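Local coordinates for protein Rv1989c (MbcT) (PDB 6FKG) that degrades NAD(+) by phosphorolysis, acting as the toxin of a type II toxin-antitoxin system that its partner MbcA neutralises, at the interface of chains A and B and the interface of chains A and C. Residues are numbered along the deposited sequence; one frame, centred on the assembly and turned at random. Chains: chain A, Rv1989c (MbcT); chain B/C, Rv1990c (MbcA).

Contact 1: the interface of chains A and B. Residues chain A 5, 7, 10, 137; chain B 8, 52, 56.
B:Leu8, near the start of antitoxin helix 7-19, meets A:Leu5, A:Phe137 and the backbone of A:Glu7 at this toxin-antitoxin interface of the known assembly. Its CG stands anti to the backbone N, beside the carbonyl carbon (chi1 172°), which points the fork at A:Leu5 and A:Phe137. CB and CG form the stem, and the two methyls divide the work. CD1 comes in tilted over the CE2-CZ side of the A:Phe137 ring, 3.5 Å from CE2, the two side chains crossing at about a right angle. The same methyl touches CD2 of A:Leu5 at 3.7 Å. CD2 of B:Leu8 turns instead to the backbone, 3.5 Å from the carbonyl O of A:Leu5. It also lies 3.9 Å from CA of A:Glu7, where helix 7-16 begins. Leucine suits this place because its fork fills two directions at once. CG1 of A:Val10 packs by the backbone N of B:Leu8.

A:Leu5 answers with a fork of its own. Its CD2 sits over the centre of the A:Phe137 ring, on the face that CD1 of B:Leu8 approaches. CB of A:Leu5 packs against CD1 of B:Ile56 at 3.7 Å; CG1 carries this methyl outward from the beta branch, and it also lies 4.0 Å from A:Leu5 CD2.

Polar groups frame this apolar patch. A water joins the backbone N of B:Leu8 to the carbonyl O of A:Glu7, 2.9 Å from that oxygen. At the other margin B:Lys52, its chain stretched out beyond CG, delivers its ammonium to the loop: NZ donates to the backbone O of A:Leu5 at 2.9 Å, coming from above the carbonyl plane, 41° out of it.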
ATOM      1  N   LEU A   5      -0.200 -27.639  -0.850  1.00 61.00           N
ATOM      2  CA  LEU A   5      -0.067 -29.051  -0.499  1.00 60.90           C
ATOM      3  C   LEU A   5      -0.629 -29.939  -1.612  1.00 55.11           C
ATOM      4  O   LEU A   5      -1.831 -30.184  -1.686  1.00 59.51           O
ATOM      5  CB  LEU A   5      -0.773 -29.337   0.828  1.00 61.60           C
ATOM      6  CG  LEU A   5      -0.571 -30.701   1.485  1.00 60.49           C
ATOM      7  CD1 LEU A   5       0.890 -30.964   1.778  1.00 52.92           C
ATOM      8  CD2 LEU A   5      -1.377 -30.777   2.769  1.00 63.65           C
ATOM      9  N   GLU A   7      -2.032 -32.596  -4.006  1.00 40.36           N
ATOM     10  CA  GLU A   7      -2.758 -33.856  -3.872  1.00 43.16           C
ATOM     11  C   GLU A   7      -1.956 -35.046  -4.430  1.00 41.26           C
ATOM     12  O   GLU A   7      -1.917 -36.116  -3.814  1.00 40.88           O
ATOM     13  CB  GLU A   7      -4.118 -33.783  -4.571  1.00 41.87           C
ATOM     14  CG  GLU A   7      -4.861 -35.124  -4.565  1.00 42.15           C
ATOM     15  CD  GLU A   7      -6.170 -35.088  -5.312  1.00 51.40           C
ATOM     16  OE1 GLU A   7      -6.828 -34.025  -5.313  1.00 58.60           O
ATOM     17  OE2 GLU A   7      -6.528 -36.124  -5.915  1.00 54.60           O
ATOM     18  N   VAL A  10       1.085 -35.930  -2.053  1.00 33.21           N
ATOM     19  CA  VAL A  10       0.568 -36.613  -0.878  1.00 33.55           C
ATOM     20  C   VAL A  10       0.133 -38.037  -1.243  1.00 36.55           C
ATOM     21  O   VAL A  10       0.432 -38.999  -0.524  1.00 39.69           O
ATOM     22  CB  VAL A  10      -0.609 -35.835  -0.261  1.00 33.69           C
ATOM     23  CG1 VAL A  10      -1.285 -36.646   0.858  1.00 32.06           C
ATOM     24  CG2 VAL A  10      -0.134 -34.504   0.260  1.00 37.55           C
ATOM     25  N   PHE A 137       2.485 -34.361   7.325  1.00 29.16           N
ATOM     26  CA  PHE A 137       1.039 -34.217   7.139  1.00 32.11           C
ATOM     27  C   PHE A 137       0.312 -35.562   7.231  1.00 34.96           C
ATOM     28  O   PHE A 137      -0.820 -35.644   7.741  1.00 36.70           O
ATOM     29  CB  PHE A 137       0.739 -33.553   5.790  1.00 31.87           C
ATOM     30  CG  PHE A 137      -0.742 -33.346   5.529  1.00 33.66           C
ATOM     31  CD1 PHE A 137      -1.419 -32.309   6.135  1.00 37.04           C
ATOM     32  CD2 PHE A 137      -1.433 -34.180   4.660  1.00 40.39           C
ATOM     33  CE1 PHE A 137      -2.775 -32.103   5.896  1.00 45.01           C
ATOM     34  CE2 PHE A 137      -2.785 -33.987   4.413  1.00 41.46           C
ATOM     35  CZ  PHE A 137      -3.455 -32.941   5.034  1.00 44.25           C
TER
ATOM     36  N   LEU B   8      -5.176 -36.859   0.576  1.00 36.55           N
ATOM     37  CA  LEU B   8      -5.217 -35.488   1.085  1.00 39.24           C
ATOM     38  C   LEU B   8      -6.598 -35.146   1.677  1.00 35.38           C
ATOM     39  O   LEU B   8      -6.699 -34.693   2.830  1.00 32.48           O
ATOM     40  CB  LEU B   8      -4.852 -34.499  -0.021  1.00 40.45           C
ATOM     41  CG  LEU B   8      -5.039 -33.016   0.297  1.00 44.29           C
ATOM     42  CD1 LEU B   8      -4.265 -32.652   1.545  1.00 41.46           C
ATOM     43  CD2 LEU B   8      -4.563 -32.199  -0.880  1.00 47.76           C
ATOM     44  N   LYS B  52      -8.791 -23.986  -0.592  1.00 37.35           N
ATOM     45  CA  LYS B  52      -8.098 -25.184  -0.127  1.00 42.66           C
ATOM     46  C   LYS B  52      -7.047 -24.873   0.943  1.00 36.65           C
ATOM     47  O   LYS B  52      -6.858 -25.644   1.879  1.00 38.83           O
ATOM     48  CB  LYS B  52      -7.442 -25.896  -1.307  1.00 46.07           C
ATOM     49  CG  LYS B  52      -6.514 -27.031  -0.909  1.00 42.51           C
ATOM     50  CD  LYS B  52      -5.935 -27.705  -2.147  1.00 51.46           C
ATOM     51  CE  LYS B  52      -4.748 -28.589  -1.795  1.00 50.32           C
ATOM     52  NZ  LYS B  52      -4.167 -29.177  -3.021  1.00 55.34           N
ATOM     53  N   ILE B  56      -6.823 -26.648   4.752  1.00 30.69           N
ATOM     54  CA  ILE B  56      -5.644 -27.278   5.319  1.00 30.49           C
ATOM     55  C   ILE B  56      -5.269 -26.614   6.634  1.00 31.56           C
ATOM     56  O   ILE B  56      -4.927 -27.292   7.612  1.00 29.84           O
ATOM     57  CB  ILE B  56      -4.463 -27.224   4.343  1.00 30.49           C
ATOM     58  CG1 ILE B  56      -4.795 -28.072   3.118  1.00 33.42           C
ATOM     59  CG2 ILE B  56      -3.188 -27.699   5.024  1.00 36.10           C
ATOM     60  CD1 ILE B  56      -3.904 -27.793   1.920  1.00 46.85           C
TER
HETATM   61  O   HOH W   1      -3.892 -37.348  -2.014  1.00 42.01           O

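Contact 2: the interface of chains A and C. Residues chain A 47, 69, 72-73, 76, 125; chain C 83, 114-115.
A:Arg72 and C:Val115 meet end-on in this second toxin-antitoxin interface, the guanidinium gripping the antitoxin's C-terminal carboxylate. NH1 and NH2 both donate to C:Val115 O, NH2 at 2.7 Å; the oxygen lies in the guanidinium plane, yet both nitrogens stand above the carboxylate plane, on the same face. A bend at chi3 (69°) turns the arginine tip toward the terminus. It is helped into place by A:Glu69, whose OE1 takes NH1 on its syn lone pair in a salt bridge of 2.8 Å.

The other carboxylate oxygen, OXT, is held by the antitoxin itself: C:Arg83 donates from NH1 and NH2, with OXT in its guanidinium plane. Two arginines thus share one terminus, whose negative charge probably eases their closeness, NH2 of A:Arg72 lying 4.1 Å from NH2 of C:Arg83. A water links that C:Arg83 nitrogen to the backbone O of A:Arg72. CG2 of C:Val115 rests 3.7 Å from the same O, a small apolar branch fitting against helix 63-76.

Bent at chi2 (-58°), A:Glu69 lays CG over the centre of the C:Phe114 ring, 3.6 Å from the centroid, in a CH-pi contact. The ring face takes the methylene; the carboxylate, its plane tilted 13° from that of the ring, lies flat alongside, held by A:Arg72. Another water bridges OE1 of A:Glu69 to the backbone N of C:Val115.

CZ2 of A:Trp125 approaches OXT at 3.4 Å, and the indole NE1 lies over one face of the A:Arg47 guanidinium. The antitoxin tail, which may help block the active site, is thus set between toxin helix 63-76 and the loop residues A:Arg47 and A:Trp125.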
ATOM      1  N   ARG A  47      16.509 -28.425   5.267  1.00 29.33           N
ATOM      2  CA  ARG A  47      16.363 -28.917   3.908  1.00 27.81           C
ATOM      3  C   ARG A  47      15.082 -29.733   3.758  1.00 28.76           C
ATOM      4  O   ARG A  47      14.434 -29.671   2.710  1.00 27.80           O
ATOM      5  CB  ARG A  47      17.565 -29.777   3.465  1.00 31.25           C
ATOM      6  CG  ARG A  47      17.327 -30.377   2.080  1.00 29.48           C
ATOM      7  CD  ARG A  47      18.586 -31.057   1.468  1.00 39.68           C
ATOM      8  NE  ARG A  47      19.706 -30.126   1.356  1.00 31.39           N
ATOM      9  CZ  ARG A  47      19.993 -29.401   0.278  1.00 32.68           C
ATOM     10  NH1 ARG A  47      19.260 -29.488  -0.823  1.00 34.89           N
ATOM     11  NH2 ARG A  47      21.039 -28.584   0.300  1.00 42.16           N
ATOM     12  N   GLU A  69      28.463 -33.299   8.853  1.00 33.19           N
ATOM     13  CA  GLU A  69      27.473 -32.237   8.965  1.00 35.28           C
ATOM     14  C   GLU A  69      28.020 -31.072   9.785  1.00 33.58           C
ATOM     15  O   GLU A  69      27.703 -29.928   9.496  1.00 37.79           O
ATOM     16  CB  GLU A  69      26.179 -32.760   9.576  1.00 35.68           C
ATOM     17  CG  GLU A  69      25.456 -33.807   8.733  1.00 35.85           C
ATOM     18  CD  GLU A  69      25.088 -33.328   7.334  1.00 41.46           C
ATOM     19  OE1 GLU A  69      24.978 -32.101   7.105  1.00 37.80           O
ATOM     20  OE2 GLU A  69      24.897 -34.196   6.457  1.00 41.80           O
ATOM     21  N   ARG A  72      30.040 -29.130   7.397  1.00 39.14           N
ATOM     22  CA  ARG A  72      29.178 -28.413   6.462  1.00 39.05           C
ATOM     23  C   ARG A  72      28.568 -27.176   7.110  1.00 40.59           C
ATOM     24  O   ARG A  72      28.390 -26.136   6.460  1.00 37.22           O
ATOM     25  CB  ARG A  72      28.063 -29.329   5.937  1.00 42.56           C
ATOM     26  CG  ARG A  72      28.554 -30.452   5.009  1.00 44.94           C
ATOM     27  CD  ARG A  72      27.394 -31.294   4.448  1.00 45.89           C
ATOM     28  NE  ARG A  72      26.560 -30.566   3.487  1.00 47.00           N
ATOM     29  CZ  ARG A  72      25.293 -30.209   3.692  1.00 52.75           C
ATOM     30  NH1 ARG A  72      24.683 -30.525   4.829  1.00 45.68           N
ATOM     31  NH2 ARG A  72      24.628 -29.546   2.745  1.00 54.33           N
ATOM     32  N   ALA A  73      28.232 -27.285   8.391  1.00 33.63           N
ATOM     33  CA  ALA A  73      27.698 -26.126   9.087  1.00 38.69           C
ATOM     34  C   ALA A  73      28.801 -25.082   9.263  1.00 41.01           C
ATOM     35  O   ALA A  73      28.570 -23.887   9.071  1.00 41.04           O
ATOM     36  CB  ALA A  73      27.097 -26.526  10.430  1.00 38.33           C
ATOM     37  N   ALA A  76      29.258 -23.232   6.028  1.00 41.71           N
ATOM     38  CA  ALA A  76      28.183 -22.253   5.855  1.00 45.89           C
ATOM     39  C   ALA A  76      28.377 -21.032   6.758  1.00 38.91           C
ATOM     40  O   ALA A  76      27.939 -19.933   6.421  1.00 38.81           O
ATOM     41  CB  ALA A  76      26.818 -22.899   6.126  1.00 41.32           C
ATOM     42  N   TRP A 125      15.835 -25.726  -1.495  1.00 36.53           N
ATOM     43  CA  TRP A 125      15.241 -26.714  -0.590  1.00 35.50           C
ATOM     44  C   TRP A 125      13.775 -27.006  -0.877  1.00 36.74           C
ATOM     45  O   TRP A 125      13.191 -27.850  -0.208  1.00 32.20           O
ATOM     46  CB  TRP A 125      15.337 -26.256   0.872  1.00 40.34           C
ATOM     47  CG  TRP A 125      16.726 -26.178   1.425  1.00 46.21           C
ATOM     48  CD1 TRP A 125      17.880 -26.585   0.816  1.00 45.26           C
ATOM     49  CD2 TRP A 125      17.108 -25.650   2.701  1.00 36.46           C
ATOM     50  NE1 TRP A 125      18.957 -26.342   1.637  1.00 41.23           N
ATOM     51  CE2 TRP A 125      18.512 -25.774   2.801  1.00 44.91           C
ATOM     52  CE3 TRP A 125      16.402 -25.089   3.770  1.00 40.25           C
ATOM     53  CZ2 TRP A 125      19.221 -25.356   3.926  1.00 46.33           C
ATOM     54  CZ3 TRP A 125      17.105 -24.673   4.888  1.00 45.45           C
ATOM     55  CH2 TRP A 125      18.506 -24.808   4.955  1.00 46.99           C
TER
ATOM     56  N   ARG C  83      25.012 -18.137   2.512  1.00 42.45           N
ATOM     57  CA  ARG C  83      24.154 -18.816   1.548  1.00 41.62           C
ATOM     58  C   ARG C  83      22.817 -19.228   2.171  1.00 41.81           C
ATOM     59  O   ARG C  83      21.836 -19.421   1.451  1.00 47.62           O
ATOM     60  CB  ARG C  83      24.854 -20.045   0.952  1.00 47.63           C
ATOM     61  CG  ARG C  83      24.937 -21.251   1.871  1.00 48.13           C
ATOM     62  CD  ARG C  83      25.310 -22.489   1.067  1.00 54.04           C
ATOM     63  NE  ARG C  83      25.657 -23.632   1.910  1.00 50.39           N
ATOM     64  CZ  ARG C  83      24.779 -24.493   2.422  1.00 55.47           C
ATOM     65  NH1 ARG C  83      23.478 -24.354   2.200  1.00 52.88           N
ATOM     66  NH2 ARG C  83      25.207 -25.495   3.176  1.00 50.51           N
ATOM     67  N   PHE C 114      20.820 -29.739   9.722  1.00 33.77           N
ATOM     68  CA  PHE C 114      21.624 -30.053   8.538  1.00 41.15           C
ATOM     69  C   PHE C 114      21.382 -28.991   7.465  1.00 46.95           C
ATOM     70  O   PHE C 114      20.234 -28.659   7.161  1.00 53.75           O
ATOM     71  CB  PHE C 114      21.287 -31.442   7.983  1.00 45.63           C
ATOM     72  CG  PHE C 114      21.643 -32.578   8.903  1.00 35.25           C
ATOM     73  CD1 PHE C 114      22.250 -32.345  10.131  1.00 36.62           C
ATOM     74  CD2 PHE C 114      21.375 -33.880   8.530  1.00 38.27           C
ATOM     75  CE1 PHE C 114      22.565 -33.392  10.968  1.00 33.68           C
ATOM     76  CE2 PHE C 114      21.697 -34.940   9.361  1.00 37.99           C
ATOM     77  CZ  PHE C 114      22.288 -34.694  10.580  1.00 39.08           C
ATOM     78  N   VAL C 115      22.453 -28.445   6.901  1.00 47.02           N
ATOM     79  CA  VAL C 115      22.289 -27.304   5.997  1.00 49.03           C
ATOM     80  C   VAL C 115      22.344 -27.709   4.527  1.00 56.53           C
ATOM     81  O   VAL C 115      22.420 -28.895   4.207  1.00 52.53           O
ATOM     82  CB  VAL C 115      23.343 -26.212   6.281  1.00 47.94           C
ATOM     83  CG1 VAL C 115      23.104 -25.608   7.665  1.00 53.20           C
ATOM     84  CG2 VAL C 115      24.749 -26.770   6.180  1.00 51.63           C
ATOM     85  OXT VAL C 115      22.283 -26.864   3.628  1.00 54.13           O
TER
HETATM   86  O   HOH W   2      27.978 -25.891   3.837  1.00 44.19           O
HETATM   87  O   HOH W   3      25.013 -29.446   8.234  1.00 44.48           O

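About 27 Å separates the C-alpha centres of contact 1 and contact 2, and they share no residue; each joins the toxin to a different MbcA copy. In chain A, helix 126-137 ends at A:Phe137 in contact 1, while A:Trp125 of contact 2 directly precedes it, so the helix runs from just after contact 2 to its end in contact 1. One toxin can thus hold two antitoxins by different regions, the N-terminal helix and helix 52-65 of one and the C-terminal tail of the other, fitting the known heterotetramers and their trimeric assembly. The inserted tail of contact 2 may be what blocks access to the active site.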